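Transcriptional regulator, HTH_3 family (Vibrio cholerae, PDB 1Y9Q) probably binds DNA and regulates transcription through a helix-turn-helix domain joined to a cupin domain that holds a zinc ion and D-methionine. Local coordinates at residues Q11-L19 with L63-N73; G103-H114 with T168-Y179. All blocks are in the same frame, centred on the assembly; numbering follows the deposited sequence.

Contact 1 (Q11-L19 with L63-N73); sequences QIANQLKNL and LEASFSAFFAN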
loop_
_atom_site.group_PDB
_atom_site.type_symbol
_atom_site.label_atom_id
_atom_site.label_comp_id
_atom_site.label_asym_id
_atom_site.label_seq_id
_atom_site.Cartn_x
_atom_site.Cartn_y
_atom_site.Cartn_z
ATOM N N GLN A 11 -22.092 9.676 -11.711
ATOM C CA GLN A 11 -22.379 10.041 -10.329
ATOM C C GLN A 11 -21.123 10.577 -9.644
ATOM O O GLN A 11 -21.148 11.636 -9.019
ATOM C CB GLN A 11 -22.909 8.835 -9.552
ATOM C CG GLN A 11 -22.833 9.007 -8.042
ATOM C CD GLN A 11 -23.648 10.180 -7.525
ATOM O OE1 GLN A 11 -23.320 10.765 -6.489
ATOM N NE2 GLN A 11 -24.723 10.521 -8.232
ATOM N N ILE A 12 -20.026 9.840 -9.763
ATOM C CA ILE A 12 -18.771 10.257 -9.145
ATOM C C ILE A 12 -18.212 11.514 -9.799
ATOM O O ILE A 12 -17.727 12.420 -9.120
ATOM C CB ILE A 12 -17.705 9.139 -9.236
ATOM C CG1 ILE A 12 -18.184 7.900 -8.478
ATOM C CG2 ILE A 12 -16.380 9.624 -8.658
ATOM C CD1 ILE A 12 -18.499 8.155 -7.019
ATOM N N ALA A 13 -18.276 11.564 -11.124
ATOM C CA ALA A 13 -17.764 12.713 -11.861
ATOM C C ALA A 13 -18.424 14.008 -11.398
ATOM O O ALA A 13 -17.743 14.976 -11.027
ATOM C CB ALA A 13 -17.998 12.514 -13.366
ATOM N N ASN A 14 -19.754 14.024 -11.416
ATOM C CA ASN A 14 -20.488 15.216 -11.019
ATOM C C ASN A 14 -20.308 15.625 -9.554
ATOM O O ASN A 14 -20.112 16.804 -9.263
ATOM C CB ASN A 14 -21.982 15.056 -11.329
ATOM C CG ASN A 14 -22.256 14.887 -12.824
ATOM O OD1 ASN A 14 -21.511 15.395 -13.665
ATOM N ND2 ASN A 14 -23.337 14.184 -13.155
ATOM N N GLN A 15 -20.368 14.672 -8.630
ATOM C CA GLN A 15 -20.218 15.029 -7.215
ATOM C C GLN A 15 -18.784 15.425 -6.867
ATOM O O GLN A 15 -18.573 16.322 -6.053
ATOM C CB GLN A 15 -20.689 13.891 -6.309
ATOM C CG GLN A 15 -20.695 14.234 -4.798
ATOM C CD GLN A 15 -21.533 15.463 -4.445
ATOM O OE1 GLN A 15 -22.238 16.024 -5.289
ATOM N NE2 GLN A 15 -21.459 15.883 -3.186
ATOM N N LEU A 16 -17.801 14.781 -7.493
ATOM C CA LEU A 16 -16.406 15.130 -7.228
ATOM C C LEU A 16 -16.184 16.586 -7.600
ATOM O O LEU A 16 -15.546 17.337 -6.865
ATOM C CB LEU A 16 -15.450 14.260 -8.044
ATOM C CG LEU A 16 -13.989 14.740 -8.062
ATOM C CD1 LEU A 16 -13.479 14.931 -6.632
ATOM C CD2 LEU A 16 -13.119 13.736 -8.819
ATOM N N LYS A 17 -16.716 16.975 -8.749
ATOM C CA LYS A 17 -16.584 18.347 -9.217
ATOM C C LYS A 17 -17.259 19.291 -8.222
ATOM O O LYS A 17 -16.706 20.327 -7.867
ATOM C CB LYS A 17 -17.223 18.491 -10.601
ATOM C CG LYS A 17 -16.909 19.805 -11.298
ATOM C CD LYS A 17 -17.568 19.859 -12.671
ATOM C CE LYS A 17 -17.258 21.165 -13.387
ATOM N NZ LYS A 17 -17.848 21.184 -14.758
ATOM N N ASN A 18 -18.453 18.924 -7.765
ATOM C CA ASN A 18 -19.175 19.758 -6.809
ATOM C C ASN A 18 -18.347 19.915 -5.535
ATOM O O ASN A 18 -18.123 21.029 -5.064
ATOM C CB ASN A 18 -20.527 19.137 -6.463
ATOM C CG ASN A 18 -21.440 20.106 -5.743
ATOM O OD1 ASN A 18 -21.060 20.704 -4.729
ATOM N ND2 ASN A 18 -22.657 20.263 -6.259
ATOM N N LEU A 19 -17.892 18.794 -4.980
ATOM C CA LEU A 19 -17.083 18.829 -3.764
ATOM C C LEU A 19 -15.854 19.710 -3.955
ATOM O O LEU A 19 -15.534 20.537 -3.092
ATOM C CB LEU A 19 -16.651 17.409 -3.364
ATOM C CG LEU A 19 -17.760 16.462 -2.881
ATOM C CD1 LEU A 19 -17.195 15.058 -2.671
ATOM C CD2 LEU A 19 -18.355 17.004 -1.576
ATOM N N LEU A 63 -9.417 15.694 0.320
ATOM C CA LEU A 63 -10.414 16.758 0.413
ATOM C C LEU A 63 -10.976 16.861 1.823
ATOM O O LEU A 63 -11.770 17.754 2.115
ATOM C CB LEU A 63 -11.561 16.486 -0.562
ATOM C CG LEU A 63 -11.220 16.485 -2.051
ATOM C CD1 LEU A 63 -12.413 15.986 -2.856
ATOM C CD2 LEU A 63 -10.828 17.895 -2.477
ATOM N N GLU A 64 -10.550 15.943 2.689
ATOM C CA GLU A 64 -11.017 15.880 4.069
ATOM C C GLU A 64 -12.533 15.741 4.068
ATOM O O GLU A 64 -13.253 16.444 4.786
ATOM C CB GLU A 64 -10.576 17.120 4.837
ATOM C CG GLU A 64 -9.065 17.290 4.820
ATOM C CD GLU A 64 -8.594 18.475 5.630
ATOM O OE1 GLU A 64 -8.605 18.385 6.875
ATOM O OE2 GLU A 64 -8.220 19.497 5.016
ATOM N N ALA A 65 -13.000 14.825 3.228
ATOM C CA ALA A 65 -14.419 14.533 3.084
ATOM C C ALA A 65 -14.642 13.067 3.420
ATOM O O ALA A 65 -13.698 12.274 3.444
ATOM C CB ALA A 65 -14.865 14.806 1.658
ATOM N N SER A 66 -15.891 12.706 3.683
ATOM C CA SER A 66 -16.216 11.323 4.002
ATOM C C SER A 66 -16.404 10.575 2.690
ATOM O O SER A 66 -16.547 11.193 1.639
ATOM C CB SER A 66 -17.513 11.268 4.796
ATOM O OG SER A 66 -18.580 11.767 4.012
ATOM N N PHE A 67 -16.413 9.249 2.753
ATOM C CA PHE A 67 -16.619 8.433 1.559
ATOM C C PHE A 67 -18.070 8.693 1.132
ATOM O O PHE A 67 -18.379 8.789 -0.057
ATOM C CB PHE A 67 -16.412 6.952 1.909
ATOM C CG PHE A 67 -16.582 6.009 0.745
ATOM C CD1 PHE A 67 -15.559 5.822 -0.175
ATOM C CD2 PHE A 67 -17.769 5.297 0.583
ATOM C CE1 PHE A 67 -15.711 4.935 -1.244
ATOM C CE2 PHE A 67 -17.932 4.408 -0.481
ATOM C CZ PHE A 67 -16.899 4.227 -1.395
ATOM N N SER A 68 -18.949 8.835 2.124
ATOM C CA SER A 68 -20.370 9.091 1.883
ATOM C C SER A 68 -20.612 10.369 1.084
ATOM O O SER A 68 -21.606 10.478 0.369
ATOM C CB SER A 68 -21.129 9.202 3.213
ATOM O OG SER A 68 -21.060 8.006 3.966
ATOM N N ALA A 69 -19.706 11.334 1.213
ATOM C CA ALA A 69 -19.834 12.614 0.522
ATOM C C ALA A 69 -19.928 12.471 -0.996
ATOM O O ALA A 69 -20.485 13.339 -1.675
ATOM C CB ALA A 69 -18.662 13.521 0.886
ATOM N N PHE A 70 -19.384 11.382 -1.528
ATOM C CA PHE A 70 -19.426 11.154 -2.971
ATOM C C PHE A 70 -20.835 10.875 -3.490
ATOM O O PHE A 70 -21.058 10.837 -4.700
ATOM C CB PHE A 70 -18.505 9.996 -3.356
ATOM C CG PHE A 70 -17.067 10.391 -3.493
ATOM C CD1 PHE A 70 -16.097 9.851 -2.650
ATOM C CD2 PHE A 70 -16.676 11.311 -4.467
ATOM C CE1 PHE A 70 -14.755 10.225 -2.772
ATOM C CE2 PHE A 70 -15.340 11.692 -4.597
ATOM C CZ PHE A 70 -14.376 11.147 -3.748
ATOM N N PHE A 71 -21.783 10.695 -2.574
ATOM C CA PHE A 71 -23.166 10.406 -2.942
ATOM C C PHE A 71 -24.169 11.376 -2.306
ATOM O O PHE A 71 -25.377 11.166 -2.376
ATOM C CB PHE A 71 -23.488 8.970 -2.530
ATOM C CG PHE A 71 -22.520 7.961 -3.075
ATOM C CD1 PHE A 71 -22.758 7.332 -4.291
ATOM C CD2 PHE A 71 -21.336 7.678 -2.395
ATOM C CE1 PHE A 71 -21.830 6.436 -4.826
ATOM C CE2 PHE A 71 -20.404 6.788 -2.917
ATOM C CZ PHE A 71 -20.650 6.165 -4.137
ATOM N N ALA A 72 -23.658 12.449 -1.711
ATOM C CA ALA A 72 -24.487 13.441 -1.033
ATOM C C ALA A 72 -25.581 14.089 -1.880
ATOM O O ALA A 72 -26.558 14.602 -1.339
ATOM C CB ALA A 72 -23.598 14.520 -0.434
ATOM N N ASN A 73 -25.416 14.077 -3.198
ATOM C CA ASN A 73 -26.400 14.673 -4.103
ATOM C C ASN A 73 -27.622 13.774 -4.254
ATOM O O ASN A 73 -28.703 14.230 -4.634
ATOM C CB ASN A 73 -25.767 14.894 -5.473
ATOM C CG ASN A 73 -25.327 13.599 -6.114
ATOM O OD1 ASN A 73 -26.033 13.030 -6.946
ATOM N ND2 ASN A 73 -24.163 13.112 -5.710
#
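The side-chain amides of Gln-11 and Asn-73 pair through two nearly coplanar hydrogen bonds. Asn-73 ND2 gives a hydrogen to Gln-11 OE1 at 2.6 Å, and Gln-11 NE2 gives one back to Asn-73 OD1 at 3.1 Å. Their planes differ by 14°, and each donor lies on a lone pair of the other's carbonyl oxygen. Gln-11 gets there with CG anti to the backbone N (chi1 162°) and a bend at the next bond; Asn-73 turns CG between its own backbone N and carbonyl carbon. One turn along helix 5-22, Gln-15 bends in the same way and runs antiparallel alongside the Asn-73 side chain, sending NE2 to the backbone oxygen of Ala-69 (3.1 Å) in the 3-10 turn 68-70. That bond is less straight, 142° at the hydrogen.

Next to these amides the contact is apolar and belongs to the core of the helix-turn-helix domain. Phe-70 inserts its ring among Ile-12, Leu-16 and Leu-19: Leu-16 CD1 comes to the ring edge, 4.3 Å from Phe-70 CE2, while Leu-19 CD1 reaches Phe-70 CD2. Leu-16 CD1 also meets Leu-63 CD1 at 4.1 Å, the two side chains crossing at about a right angle. Ile-12 CD1 touches both Phe-70 CB and Phe-71 CZ, and Ile-59 and Ala-60 of helix 53-63 also pack on Phe-70. The chemistry is thus divided: buried hydrocarbon joins the 3-10 turn to the first helix, Gln-15 ties that turn at Ala-69 O, and Gln-11 ties the following residues through Asn-73, whose ND2 probably offsets some repulsion between Gln-11 OE1 and Phe-70 O, two acceptors 2.9 Å apart.

Contact 2 (G103-H114 with T168-Y179); sequences GLEIFEITLLDH and TEKAVFQNIVAY. With MED (D-methionine), chain C.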
loop_
_atom_site.group_PDB
_atom_site.type_symbol
_atom_site.label_atom_id
_atom_site.label_comp_id
_atom_site.label_asym_id
_atom_site.label_seq_id
_atom_site.Cartn_x
_atom_site.Cartn_y
_atom_site.Cartn_z
ATOM N N GLY A 103 -19.371 11.378 13.841
ATOM C CA GLY A 103 -18.206 11.242 12.986
ATOM C C GLY A 103 -18.091 9.841 12.400
ATOM O O GLY A 103 -17.044 9.476 11.863
ATOM N N LEU A 104 -19.172 9.062 12.469
ATOM C CA LEU A 104 -19.141 7.693 11.972
ATOM C C LEU A 104 -19.754 7.391 10.611
ATOM O O LEU A 104 -20.766 7.964 10.203
ATOM C CB LEU A 104 -19.797 6.739 12.977
ATOM C CG LEU A 104 -19.362 6.776 14.438
ATOM C CD1 LEU A 104 -20.023 5.607 15.162
ATOM C CD2 LEU A 104 -17.834 6.704 14.548
ATOM N N GLU A 105 -19.126 6.432 9.947
ATOM C CA GLU A 105 -19.530 5.926 8.646
ATOM C C GLU A 105 -19.422 4.419 8.871
ATOM O O GLU A 105 -18.361 3.944 9.262
ATOM C CB GLU A 105 -18.512 6.389 7.613
ATOM C CG GLU A 105 -18.992 6.379 6.210
ATOM C CD GLU A 105 -18.097 7.207 5.320
ATOM O OE1 GLU A 105 -18.635 8.058 4.598
ATOM O OE2 GLU A 105 -16.861 7.006 5.344
ATOM N N ILE A 106 -20.498 3.666 8.646
ATOM C CA ILE A 106 -20.454 2.223 8.899
ATOM C C ILE A 106 -20.820 1.353 7.699
ATOM O O ILE A 106 -21.885 1.512 7.090
ATOM C CB ILE A 106 -21.374 1.858 10.082
ATOM C CG1 ILE A 106 -20.971 2.680 11.307
ATOM C CG2 ILE A 106 -21.275 0.375 10.395
ATOM C CD1 ILE A 106 -21.895 2.506 12.499
ATOM N N PHE A 107 -19.931 0.411 7.389
ATOM C CA PHE A 107 -20.119 -0.482 6.254
ATOM C C PHE A 107 -20.038 -1.954 6.623
ATOM O O PHE A 107 -19.447 -2.327 7.637
ATOM C CB PHE A 107 -19.032 -0.244 5.209
ATOM C CG PHE A 107 -18.824 1.189 4.856
ATOM C CD1 PHE A 107 -19.624 1.812 3.907
ATOM C CD2 PHE A 107 -17.805 1.916 5.459
ATOM C CE1 PHE A 107 -19.410 3.142 3.559
ATOM C CE2 PHE A 107 -17.579 3.244 5.123
ATOM C CZ PHE A 107 -18.383 3.859 4.170
ATOM N N GLU A 108 -20.638 -2.784 5.775
ATOM C CA GLU A 108 -20.566 -4.230 5.925
ATOM C C GLU A 108 -19.895 -4.614 4.612
ATOM O O GLU A 108 -20.468 -4.423 3.542
ATOM C CB GLU A 108 -21.957 -4.862 6.028
ATOM C CG GLU A 108 -21.893 -6.352 6.301
ATOM C CD GLU A 108 -23.209 -6.926 6.778
ATOM O OE1 GLU A 108 -23.692 -6.511 7.855
ATOM O OE2 GLU A 108 -23.758 -7.799 6.075
ATOM N N ILE A 109 -18.676 -5.131 4.698
ATOM C CA ILE A 109 -17.891 -5.479 3.514
ATOM C C ILE A 109 -17.752 -6.976 3.262
ATOM O O ILE A 109 -17.426 -7.735 4.171
ATOM C CB ILE A 109 -16.456 -4.916 3.627
ATOM C CG1 ILE A 109 -16.495 -3.431 4.006
ATOM C CG2 ILE A 109 -15.704 -5.136 2.325
ATOM C CD1 ILE A 109 -17.349 -2.592 3.098
ATOM N N THR A 110 -17.981 -7.385 2.018
ATOM C CA THR A 110 -17.849 -8.787 1.633
ATOM C C THR A 110 -16.703 -8.934 0.641
ATOM O O THR A 110 -16.727 -8.354 -0.448
ATOM C CB THR A 110 -19.133 -9.326 0.978
ATOM O OG1 THR A 110 -20.221 -9.226 1.902
ATOM C CG2 THR A 110 -18.950 -10.789 0.573
ATOM N N LEU A 111 -15.691 -9.697 1.033
ATOM C CA LEU A 111 -14.534 -9.940 0.191
ATOM C C LEU A 111 -14.693 -11.318 -0.443
ATOM O O LEU A 111 -15.059 -12.280 0.237
ATOM C CB LEU A 111 -13.254 -9.898 1.029
ATOM C CG LEU A 111 -12.861 -8.540 1.609
ATOM C CD1 LEU A 111 -11.648 -8.693 2.507
ATOM C CD2 LEU A 111 -12.568 -7.579 0.474
ATOM N N LEU A 112 -14.418 -11.410 -1.739
ATOM C CA LEU A 112 -14.553 -12.676 -2.456
ATOM C C LEU A 112 -13.266 -13.093 -3.154
ATOM O O LEU A 112 -12.352 -12.284 -3.344
ATOM C CB LEU A 112 -15.669 -12.574 -3.494
ATOM C CG LEU A 112 -17.062 -12.204 -2.992
ATOM C CD1 LEU A 112 -17.988 -11.999 -4.184
ATOM C CD2 LEU A 112 -17.591 -13.285 -2.074
ATOM N N ASP A 113 -13.204 -14.369 -3.524
ATOM C CA ASP A 113 -12.052 -14.924 -4.219
ATOM C C ASP A 113 -10.751 -14.476 -3.556
ATOM O O ASP A 113 -9.829 -14.016 -4.228
ATOM C CB ASP A 113 -12.083 -14.480 -5.683
ATOM C CG ASP A 113 -11.232 -15.359 -6.577
ATOM O OD1 ASP A 113 -11.472 -16.585 -6.602
ATOM O OD2 ASP A 113 -10.331 -14.826 -7.259
ATOM N N HIS A 114 -10.693 -14.627 -2.235
ATOM C CA HIS A 114 -9.539 -14.237 -1.428
ATOM C C HIS A 114 -8.911 -12.918 -1.873
ATOM O O HIS A 114 -7.693 -12.751 -1.858
ATOM C CB HIS A 114 -8.486 -15.366 -1.388
ATOM C CG HIS A 114 -7.890 -15.717 -2.718
ATOM N ND1 HIS A 114 -6.960 -14.922 -3.354
ATOM C CD2 HIS A 114 -8.055 -16.806 -3.507
ATOM C CE1 HIS A 114 -6.575 -15.507 -4.476
ATOM N NE2 HIS A 114 -7.225 -16.652 -4.592
ATOM N N THR A 168 -9.901 -16.950 3.691
ATOM C CA THR A 168 -10.782 -17.993 3.193
ATOM C C THR A 168 -11.277 -17.348 1.905
ATOM O O THR A 168 -11.163 -16.130 1.755
ATOM C CB THR A 168 -11.967 -18.253 4.146
ATOM O OG1 THR A 168 -12.517 -17.004 4.587
ATOM C CG2 THR A 168 -11.509 -19.058 5.351
ATOM N N GLU A 169 -11.811 -18.129 0.972
ATOM C CA GLU A 169 -12.276 -17.547 -0.284
ATOM C C GLU A 169 -13.214 -16.369 -0.060
ATOM O O GLU A 169 -13.187 -15.389 -0.807
ATOM C CB GLU A 169 -12.976 -18.596 -1.147
ATOM C CG GLU A 169 -12.043 -19.649 -1.712
ATOM C CD GLU A 169 -10.790 -19.049 -2.320
ATOM O OE1 GLU A 169 -10.912 -18.126 -3.149
ATOM O OE2 GLU A 169 -9.680 -19.505 -1.969
ATOM N N LYS A 170 -14.046 -16.469 0.967
ATOM C CA LYS A 170 -14.986 -15.407 1.281
ATOM C C LYS A 170 -14.851 -14.977 2.734
ATOM O O LYS A 170 -14.553 -15.786 3.610
ATOM C CB LYS A 170 -16.418 -15.874 1.013
ATOM C CG LYS A 170 -17.489 -14.884 1.453
ATOM C CD LYS A 170 -18.888 -15.421 1.183
ATOM C CE LYS A 170 -19.952 -14.436 1.638
ATOM N NZ LYS A 170 -21.337 -14.899 1.340
ATOM N N ALA A 171 -15.057 -13.688 2.974
ATOM C CA ALA A 171 -14.989 -13.128 4.314
ATOM C C ALA A 171 -15.876 -11.899 4.330
ATOM O O ALA A 171 -15.911 -11.138 3.364
ATOM C CB ALA A 171 -13.566 -12.751 4.665
ATOM N N VAL A 172 -16.609 -11.728 5.422
ATOM C CA VAL A 172 -17.501 -10.593 5.579
ATOM C C VAL A 172 -17.152 -9.940 6.904
ATOM O O VAL A 172 -16.946 -10.632 7.902
ATOM C CB VAL A 172 -18.976 -11.036 5.615
ATOM C CG1 VAL A 172 -19.882 -9.817 5.759
ATOM C CG2 VAL A 172 -19.320 -11.810 4.346
ATOM N N PHE A 173 -17.067 -8.614 6.916
ATOM C CA PHE A 173 -16.737 -7.913 8.149
ATOM C C PHE A 173 -17.380 -6.541 8.225
ATOM O O PHE A 173 -17.658 -5.918 7.201
ATOM C CB PHE A 173 -15.214 -7.780 8.296
ATOM C CG PHE A 173 -14.552 -6.932 7.231
ATOM C CD1 PHE A 173 -14.215 -5.608 7.487
ATOM C CD2 PHE A 173 -14.232 -7.474 5.988
ATOM C CE1 PHE A 173 -13.563 -4.833 6.525
ATOM C CE2 PHE A 173 -13.582 -6.710 5.020
ATOM C CZ PHE A 173 -13.245 -5.386 5.290
ATOM N N GLN A 174 -17.634 -6.085 9.446
ATOM C CA GLN A 174 -18.206 -4.769 9.636
ATOM C C GLN A 174 -17.028 -3.817 9.749
ATOM O O GLN A 174 -16.042 -4.119 10.424
ATOM C CB GLN A 174 -19.025 -4.682 10.925
ATOM C CG GLN A 174 -19.616 -3.287 11.125
ATOM C CD GLN A 174 -20.173 -3.067 12.511
ATOM O OE1 GLN A 174 -19.436 -3.077 13.498
ATOM N NE2 GLN A 174 -21.486 -2.865 12.595
ATOM N N ASN A 175 -17.127 -2.673 9.087
ATOM C CA ASN A 175 -16.063 -1.687 9.141
ATOM C C ASN A 175 -16.636 -0.351 9.592
ATOM O O ASN A 175 -17.489 0.218 8.920
ATOM C CB ASN A 175 -15.406 -1.558 7.759
ATOM C CG ASN A 175 -14.242 -0.571 7.741
ATOM O OD1 ASN A 175 -13.479 -0.455 8.704
ATOM N ND2 ASN A 175 -14.086 0.126 6.624
ATOM N N ILE A 176 -16.188 0.127 10.749
ATOM C CA ILE A 176 -16.626 1.422 11.260
ATOM C C ILE A 176 -15.482 2.394 10.990
ATOM O O ILE A 176 -14.352 2.152 11.417
ATOM C CB ILE A 176 -16.872 1.383 12.786
ATOM C CG1 ILE A 176 -18.060 0.480 13.106
ATOM C CG2 ILE A 176 -17.097 2.793 13.316
ATOM C CD1 ILE A 176 -18.214 0.211 14.591
ATOM N N VAL A 177 -15.758 3.480 10.272
ATOM C CA VAL A 177 -14.725 4.477 9.989
ATOM C C VAL A 177 -15.086 5.732 10.784
ATOM O O VAL A 177 -16.111 6.368 10.527
ATOM C CB VAL A 177 -14.662 4.811 8.484
ATOM C CG1 VAL A 177 -13.577 5.840 8.219
ATOM C CG2 VAL A 177 -14.390 3.541 7.687
ATOM N N ALA A 178 -14.251 6.070 11.764
ATOM C CA ALA A 178 -14.502 7.222 12.624
ATOM C C ALA A 178 -13.582 8.387 12.292
ATOM O O ALA A 178 -12.351 8.285 12.393
ATOM C CB ALA A 178 -14.339 6.818 14.084
ATOM N N TYR A 179 -14.190 9.498 11.901
ATOM C CA TYR A 179 -13.448 10.700 11.531
ATOM C C TYR A 179 -13.298 11.659 12.707
ATOM O O TYR A 179 -14.193 11.786 13.532
ATOM C CB TYR A 179 -14.172 11.414 10.394
ATOM C CG TYR A 179 -14.320 10.593 9.137
ATOM C CD1 TYR A 179 -13.471 10.792 8.055
ATOM C CD2 TYR A 179 -15.334 9.639 9.014
ATOM C CE1 TYR A 179 -13.622 10.074 6.879
ATOM C CE2 TYR A 179 -15.497 8.906 7.829
ATOM C CZ TYR A 179 -14.633 9.138 6.766
ATOM O OH TYR A 179 -14.788 8.461 5.581
HETATM N N MED C . -11.806 1.981 4.913
HETATM C CA MED C . -12.129 1.515 3.533
HETATM C C MED C . -10.850 1.303 2.714
HETATM O O MED C . -9.717 1.503 3.176
HETATM C CB MED C . -12.968 0.219 3.623
HETATM C CG MED C . -13.454 -0.458 2.358
HETATM S SD MED C . -14.678 0.676 1.635
HETATM C CE MED C . -15.942 0.696 2.828
HETATM O OXT MED C . -10.937 0.925 1.546
#
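Glu-105 OE2 takes the hydroxyl of Tyr-179 in a 2.5 Å hydrogen bond, met on the syn side but 32° out of the carboxylate plane; the backbone N of Phe-67, in the loop after helix 53-63, adds a weak bond to the same oxygen. Strands 104-111 and 171-178 are antiparallel neighbours in the five-stranded sheet of the cupin fold. Glu-105 swings CG anti to its amide nitrogen and continues extended, bringing the carboxylate to the phenol with the two planes 81° apart. Its other oxygen, OE1, is hydrogen-bonded to Ser-68 OG, so this acid joins the sheet to the helical domain.

Hydrogen-bonded pairs 105/177, 107/175, 109/173 and 111/171 put their side chains on the face that carries the ligand. Phe-173 has its CG between the backbone N and carbonyl carbon (chi1 64°), which lays the ring alongside Ile-109. The Ile-109 CB sits over the Phe-173 ring in a CH-pi contact, 3.9 Å from the centroid, while Leu-111 CD1 meets the ring edge 3.7 Å from Phe-173 CE2. Asn-175 lies in the pocket close to Glu-128, a zinc ligand. On the other face Ile-106 and Ile-176 run side by side, and Leu-104 CD2 packs on Ala-178 CB at 3.5 Å.

At the far end the backbone N of His-114 bonds to Glu-169 O, and the His-114 ring meets that of His-114 of the second subunit. In the pocket, D-methionine presents its methyl to two side chains: CE lies over one face of the Phe-107 ring, 3.4 Å from Phe-107 CD2, and 3.6 Å from Ile-109 CD1.

Overall arrangement
From the N terminus, helix 5-22 opens the helical domain, and contact 1 closes a loop of 43 mostly helical residues when the chain returns to this helix after helix 53-63. Helix 76-80 then leads to strand 90-99 and the cupin domain. There contact 2 pairs strand 104-111 with the last strand, 171-178, closing a loop of strands without any helix. The two loops follow one another in series, neither enclosing nor crossing the other, and their centres lie about 21 Å apart on opposite sides of the chain's centre. They still touch: the loop 63-73 of contact 1 abuts the start of strand 104-111 in contact 2, coupling the two domains at their interface.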